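Local coordinates for D-isomer specific 2-hydroxyacid dehydrogenase family protein (Aeromonas salmonicida subsp. salmonicida, PDB 3HG7) that probably acts as an NAD-dependent oxidoreductase on D-2-hydroxyacids, at residues 35-45 with 57-65. The protein carries 1 engineered substitution. Residues are numbered along the deposited sequence; the frame is centred on the assembly and turned at random. Where two conformers were deposited one is given.
Sequences ADNQSDAEKLI and RAKPLLAKA
Ala35 O sits 3.1 Å from Arg57 NH2, at the edge of the guanidinium and near its plane, but the angle is too poor for a hydrogen bond. Arg57 NH1 donates to a water, in plane at the edge, at 2.6 Å; that water reaches on weakly to Asp36 O. Both contacts hold for one of the arginine's two deposited positions. Gln38 stretches out with CG anti to the backbone N (chi1 -180°), running past Leu61 in the opposite direction and laying OE1 against the Pro60 ring. Its NE2 donates to Glu42 OE2 at 2.6 Å, close to the amide plane, which helps fix that carboxylate. Ala41 CB presses on Leu61 CD1 at 3.3 Å, a tight fit. Glu42 bends at chi2 (-82°), folding its carboxylate over Leu61 CD2; Lys64 NZ meets Glu42 OE1 at 2.8 Å from above the carboxylate plane, closing a salt bridge. One water joins Glu42 OE1 to Pro60 O, another links Glu42 O to Lys64 NZ. Ile45 finishes the apolar layer: CG1 meets Ala65 CB at 3.6 Å and CD1 reaches Leu61 CB. Underneath, Ala41, Ile45 and Leu61 rest on strand 6-11. Helix 38-44 belongs to the crossover from strand 30-34 to 50-53, which passes over that strand, and 57-65 to the next, from 50-53 to 70-73, as in the flavodoxin-like substrate-binding domain of D-2-hydroxyacid dehydrogenases.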
ATOM      1  N   ALA A  35     -13.405   9.447 -19.798  1.00 13.74           N
ATOM      2  CA  ALA A  35     -13.120   8.417 -20.824  1.00 14.25           C
ATOM      3  C   ALA A  35     -12.946   7.061 -20.185  1.00 12.28           C
ATOM      4  O   ALA A  35     -12.041   6.894 -19.392  1.00 11.07           O
ATOM      5  CB  ALA A  35     -11.886   8.806 -21.629  1.00 14.83           C
ATOM      6  N   ASP A  36     -13.822   6.104 -20.535  1.00 12.78           N
ATOM      7  CA  ASP A  36     -13.828   4.759 -19.938  1.00 14.03           C
ATOM      8  C   ASP A  36     -12.917   3.744 -20.620  1.00 13.43           C
ATOM      9  O   ASP A  36     -12.750   2.626 -20.114  1.00 14.15           O
ATOM     10  CB  ASP A  36     -15.263   4.194 -19.858  1.00 16.35           C
ATOM     11  CG  ASP A  36     -16.053   4.718 -18.643  1.00 32.78           C
ATOM     12  OD1 ASP A  36     -15.670   5.733 -18.019  1.00 17.91           O
ATOM     13  OD2 ASP A  36     -17.091   4.107 -18.314  1.00 18.84           O
ATOM     14  N   ASN A  37     -12.346   4.131 -21.768  1.00 13.11           N
ATOM     15  CA  ASN A  37     -11.289   3.360 -22.399  1.00 14.14           C
ATOM     16  C   ASN A  37     -10.204   4.254 -22.991  1.00 14.52           C
ATOM     17  O   ASN A  37     -10.320   5.487 -22.959  1.00 14.44           O
ATOM     18  CB  ASN A  37     -11.874   2.403 -23.462  1.00 14.36           C
ATOM     19  CG  ASN A  37     -12.522   3.150 -24.633  1.00 17.07           C
ATOM     20  OD1 ASN A  37     -12.371   4.377 -24.792  1.00 14.89           O
ATOM     21  ND2 ASN A  37     -13.268   2.411 -25.466  1.00 14.99           N
ATOM     22  N   GLN A  38      -9.135   3.638 -23.492  1.00 15.58           N
ATOM     23  CA  GLN A  38      -8.003   4.413 -23.987  1.00 16.64           C
ATOM     24  C   GLN A  38      -8.331   5.133 -25.279  1.00 16.20           C
ATOM     25  O   GLN A  38      -7.911   6.277 -25.473  1.00 16.96           O
ATOM     26  CB  GLN A  38      -6.711   3.583 -24.147  1.00 18.12           C
ATOM     27  CG  GLN A  38      -5.552   4.490 -24.676  1.00 20.22           C
ATOM     28  CD  GLN A  38      -4.254   3.770 -24.973  1.00 20.54           C
ATOM     29  OE1 GLN A  38      -3.788   2.929 -24.189  1.00 20.59           O
ATOM     30  NE2 GLN A  38      -3.650   4.103 -26.129  1.00 20.57           N
ATOM     31  N   SER A  39      -9.108   4.484 -26.145  1.00 15.71           N
ATOM     32  CA  SER A  39      -9.508   5.067 -27.408  1.00 16.61           C
ATOM     33  C   SER A  39     -10.253   6.407 -27.249  1.00 17.41           C
ATOM     34  O   SER A  39      -9.939   7.398 -27.934  1.00 17.53           O
ATOM     35  CB  SER A  39     -10.343   4.063 -28.223  1.00 15.59           C
ATOM     36  OG  SER A  39     -10.725   4.649 -29.465  1.00 22.47           O
ATOM     37  N   ASP A  40     -11.240   6.440 -26.354  1.00 17.56           N
ATOM     38  CA  ASP A  40     -11.971   7.686 -26.077  1.00 17.58           C
ATOM     39  C   ASP A  40     -11.050   8.713 -25.445  1.00 17.76           C
ATOM     40  O   ASP A  40     -11.160   9.915 -25.718  1.00 19.40           O
ATOM     41  CB  ASP A  40     -13.183   7.454 -25.160  1.00 18.58           C
ATOM     42  CG  ASP A  40     -14.338   6.778 -25.864  1.00 26.56           C
ATOM     43  OD1 ASP A  40     -14.305   6.636 -27.110  1.00 19.59           O
ATOM     44  OD2 ASP A  40     -15.295   6.382 -25.162  1.00 18.82           O
ATOM     45  N   ALA A  41     -10.116   8.259 -24.620  1.00 16.91           N
ATOM     46  CA  ALA A  41      -9.176   9.191 -23.990  1.00 17.44           C
ATOM     47  C   ALA A  41      -8.242   9.864 -24.995  1.00 18.46           C
ATOM     48  O   ALA A  41      -7.869  11.034 -24.818  1.00 18.19           O
ATOM     49  CB  ALA A  41      -8.392   8.500 -22.918  1.00 17.07           C
ATOM     50  N   GLU A  42      -7.865   9.136 -26.053  1.00 18.84           N
ATOM     51  CA  GLU A  42      -6.990   9.690 -27.112  1.00 18.76           C
ATOM     52  C   GLU A  42      -7.484  10.998 -27.647  1.00 18.68           C
ATOM     53  O   GLU A  42      -6.689  11.890 -27.942  1.00 17.95           O
ATOM     54  CB  GLU A  42      -6.856   8.722 -28.312  1.00 19.64           C
ATOM     55  CG  GLU A  42      -6.348   7.344 -27.974  1.00 21.27           C
ATOM     56  CD  GLU A  42      -4.834   7.237 -27.847  1.00 20.81           C
ATOM     57  OE1 GLU A  42      -4.131   8.264 -27.953  1.00 21.39           O
ATOM     58  OE2 GLU A  42      -4.337   6.099 -27.639  1.00 21.82           O
ATOM     59  N   LYS A  43      -8.801  11.091 -27.818  1.00 18.72           N
ATOM     60  CA  LYS A  43      -9.421  12.243 -28.385  1.00 20.08           C
ATOM     61  C   LYS A  43      -9.531  13.396 -27.414  1.00 18.89           C
ATOM     62  O   LYS A  43      -9.706  14.536 -27.840  1.00 20.16           O
ATOM     63  CB  LYS A  43     -10.816  11.898 -28.919  1.00 22.53           C
ATOM     64  CG  LYS A  43     -10.815  10.676 -29.831  1.00 37.01           C
ATOM     65  CD  LYS A  43     -12.162  10.462 -30.475  1.00 25.96           C
ATOM     66  CE  LYS A  43     -12.098   9.281 -31.429  1.00 37.34           C
ATOM     67  NZ  LYS A  43     -13.282   8.398 -31.224  1.00 28.51           N
ATOM     68  N   LEU A  44      -9.441  13.103 -26.123  1.00 17.13           N
ATOM     69  CA  LEU A  44      -9.789  14.095 -25.106  1.00 15.95           C
ATOM     70  C   LEU A  44      -8.631  14.609 -24.283  1.00 14.12           C
ATOM     71  O   LEU A  44      -8.720  15.709 -23.756  1.00 14.15           O
ATOM     72  CB  LEU A  44     -10.862  13.549 -24.153  1.00 16.72           C
ATOM     73  CG  LEU A  44     -12.201  13.156 -24.793  1.00 23.44           C
ATOM     74  CD1 LEU A  44     -13.046  12.495 -23.737  1.00 16.60           C
ATOM     75  CD2 LEU A  44     -12.905  14.402 -25.333  1.00 16.84           C
ATOM     76  N   ILE A  45      -7.547  13.852 -24.185  1.00 12.60           N
ATOM     77  CA  ILE A  45      -6.534  14.181 -23.177  1.00 13.11           C
ATOM     78  C   ILE A  45      -5.802  15.480 -23.494  1.00 13.12           C
ATOM     79  O   ILE A  45      -5.411  16.221 -22.574  1.00 12.83           O
ATOM     80  CB  ILE A  45      -5.534  13.046 -22.939  1.00 14.31           C
ATOM     81  CG1 ILE A  45      -4.599  13.442 -21.791  1.00 18.29           C
ATOM     82  CG2 ILE A  45      -4.780  12.702 -24.246  1.00 18.85           C
ATOM     83  CD1 ILE A  45      -4.231  12.390 -20.880  1.00 17.61           C
ATOM     84  N   ARG A  57      -3.151   3.935 -16.465  1.00 11.25           N
ATOM     85  CA  ARG A  57      -4.013   4.361 -17.546  0.50 12.08           C
ATOM     86  C   ARG A  57      -3.601   5.644 -18.212  1.00 12.06           C
ATOM     87  O   ARG A  57      -3.776   5.796 -19.430  1.00 12.00           O
ATOM     88  CB  ARG A  57      -5.463   4.378 -17.142  0.50 12.39           C
ATOM     89  CG  ARG A  57      -6.011   3.022 -17.451  0.50 12.75           C
ATOM     90  CD  ARG A  57      -7.408   2.917 -17.138  0.50 13.12           C
ATOM     91  NE  ARG A  57      -8.229   3.668 -18.070  0.50 10.69           N
ATOM     92  CZ  ARG A  57      -9.530   3.739 -17.886  0.50 14.20           C
ATOM     93  NH1 ARG A  57     -10.017   3.069 -16.853  0.50  8.30           N
ATOM     94  NH2 ARG A  57     -10.307   4.459 -18.667  0.50  7.29           N
ATOM     95  N   ALA A  58      -3.042   6.541 -17.444  1.00 11.61           N
ATOM     96  CA  ALA A  58      -2.590   7.819 -18.006  1.00 11.87           C
ATOM     97  C   ALA A  58      -1.309   7.674 -18.813  1.00 13.45           C
ATOM     98  O   ALA A  58      -1.121   8.365 -19.813  1.00 13.11           O
ATOM     99  CB  ALA A  58      -2.391   8.807 -16.881  1.00 10.75           C
ATOM    100  N   LYS A  59      -0.414   6.798 -18.359  1.00 15.11           N
ATOM    101  CA  LYS A  59       0.946   6.707 -18.913  1.00 17.52           C
ATOM    102  C   LYS A  59       1.083   6.669 -20.444  1.00 18.70           C
ATOM    103  O   LYS A  59       1.902   7.431 -20.983  1.00 19.64           O
ATOM    104  CB  LYS A  59       1.773   5.581 -18.249  1.00 18.84           C
ATOM    105  CG  LYS A  59       3.245   5.553 -18.714  1.00 25.44           C
ATOM    106  CD  LYS A  59       4.086   4.486 -18.006  1.00 21.73           C
ATOM    107  CE  LYS A  59       5.570   4.724 -18.266  1.00 25.34           C
ATOM    108  NZ  LYS A  59       6.430   3.928 -17.313  1.00 23.12           N
ATOM    109  N   PRO A  60       0.289   5.813 -21.147  1.00 18.77           N
ATOM    110  CA  PRO A  60       0.334   5.773 -22.620  1.00 18.97           C
ATOM    111  C   PRO A  60      -0.263   7.006 -23.311  1.00 18.80           C
ATOM    112  O   PRO A  60      -0.075   7.188 -24.513  1.00 20.29           O
ATOM    113  CB  PRO A  60      -0.518   4.540 -22.972  1.00 19.16           C
ATOM    114  CG  PRO A  60      -1.331   4.259 -21.753  1.00 26.68           C
ATOM    115  CD  PRO A  60      -0.475   4.668 -20.614  1.00 19.46           C
ATOM    116  N   LEU A  61      -0.984   7.835 -22.566  1.00 17.25           N
ATOM    117  CA  LEU A  61      -1.639   9.013 -23.141  1.00 15.03           C
ATOM    118  C   LEU A  61      -0.862  10.294 -22.813  1.00 12.74           C
ATOM    119  O   LEU A  61      -1.125  11.351 -23.400  1.00 12.56           O
ATOM    120  CB  LEU A  61      -3.083   9.104 -22.611  1.00 15.91           C
ATOM    121  CG  LEU A  61      -4.039   8.004 -23.108  1.00 14.72           C
ATOM    122  CD1 LEU A  61      -5.218   7.770 -22.209  1.00 17.16           C
ATOM    123  CD2 LEU A  61      -4.538   8.402 -24.470  1.00 16.44           C
ATOM    124  N   LEU A  62       0.106  10.208 -21.905  1.00 12.60           N
ATOM    125  CA  LEU A  62       0.709  11.423 -21.325  1.00 13.38           C
ATOM    126  C   LEU A  62       1.411  12.326 -22.332  1.00 11.58           C
ATOM    127  O   LEU A  62       1.352  13.551 -22.185  1.00 11.19           O
ATOM    128  CB  LEU A  62       1.672  11.121 -20.169  1.00 15.22           C
ATOM    129  CG  LEU A  62       1.070  11.178 -18.773  1.00 26.47           C
ATOM    130  CD1 LEU A  62       2.162  10.939 -17.749  1.00 17.15           C
ATOM    131  CD2 LEU A  62       0.399  12.502 -18.508  1.00 17.61           C
ATOM    132  N   ALA A  63       2.072  11.743 -23.344  1.00 10.06           N
ATOM    133  CA  ALA A  63       2.737  12.586 -24.373  1.00 10.65           C
ATOM    134  C   ALA A  63       1.764  13.482 -25.118  1.00 10.07           C
ATOM    135  O   ALA A  63       2.184  14.506 -25.657  1.00 10.95           O
ATOM    136  CB  ALA A  63       3.540  11.750 -25.370  1.00 10.84           C
ATOM    137  N   LYS A  64       0.475  13.125 -25.144  1.00 10.33           N
ATOM    138  CA  LYS A  64      -0.581  13.953 -25.785  1.00 10.44           C
ATOM    139  C   LYS A  64      -1.204  15.025 -24.866  1.00  9.88           C
ATOM    140  O   LYS A  64      -1.967  15.897 -25.348  1.00  9.63           O
ATOM    141  CB  LYS A  64      -1.716  13.058 -26.304  1.00 10.84           C
ATOM    142  CG  LYS A  64      -1.268  12.143 -27.447  1.00 13.90           C
ATOM    143  CD  LYS A  64      -2.434  11.461 -28.108  1.00 12.41           C
ATOM    144  CE  LYS A  64      -1.972  10.685 -29.345  1.00 14.00           C
ATOM    145  NZ  LYS A  64      -3.087   9.887 -29.973  1.00 14.97           N
ATOM    146  N   ALA A  65      -0.856  14.959 -23.579  1.00  8.45           N
ATOM    147  CA  ALA A  65      -1.452  15.806 -22.547  1.00  7.85           C
ATOM    148  C   ALA A  65      -0.781  17.192 -22.515  1.00  9.43           C
ATOM    149  O   ALA A  65      -0.201  17.601 -21.498  1.00 10.28           O
ATOM    150  CB  ALA A  65      -1.420  15.106 -21.139  1.00  7.22           C
TER
HETATM  151  O   HOH W   1     -12.557   3.655 -16.892  1.00 14.07           O
HETATM  152  O   HOH W   2      -5.251  12.121 -30.414  1.00 23.96           O
HETATM  153  O   HOH W   3      -1.576   8.087 -27.138  1.00 25.95           O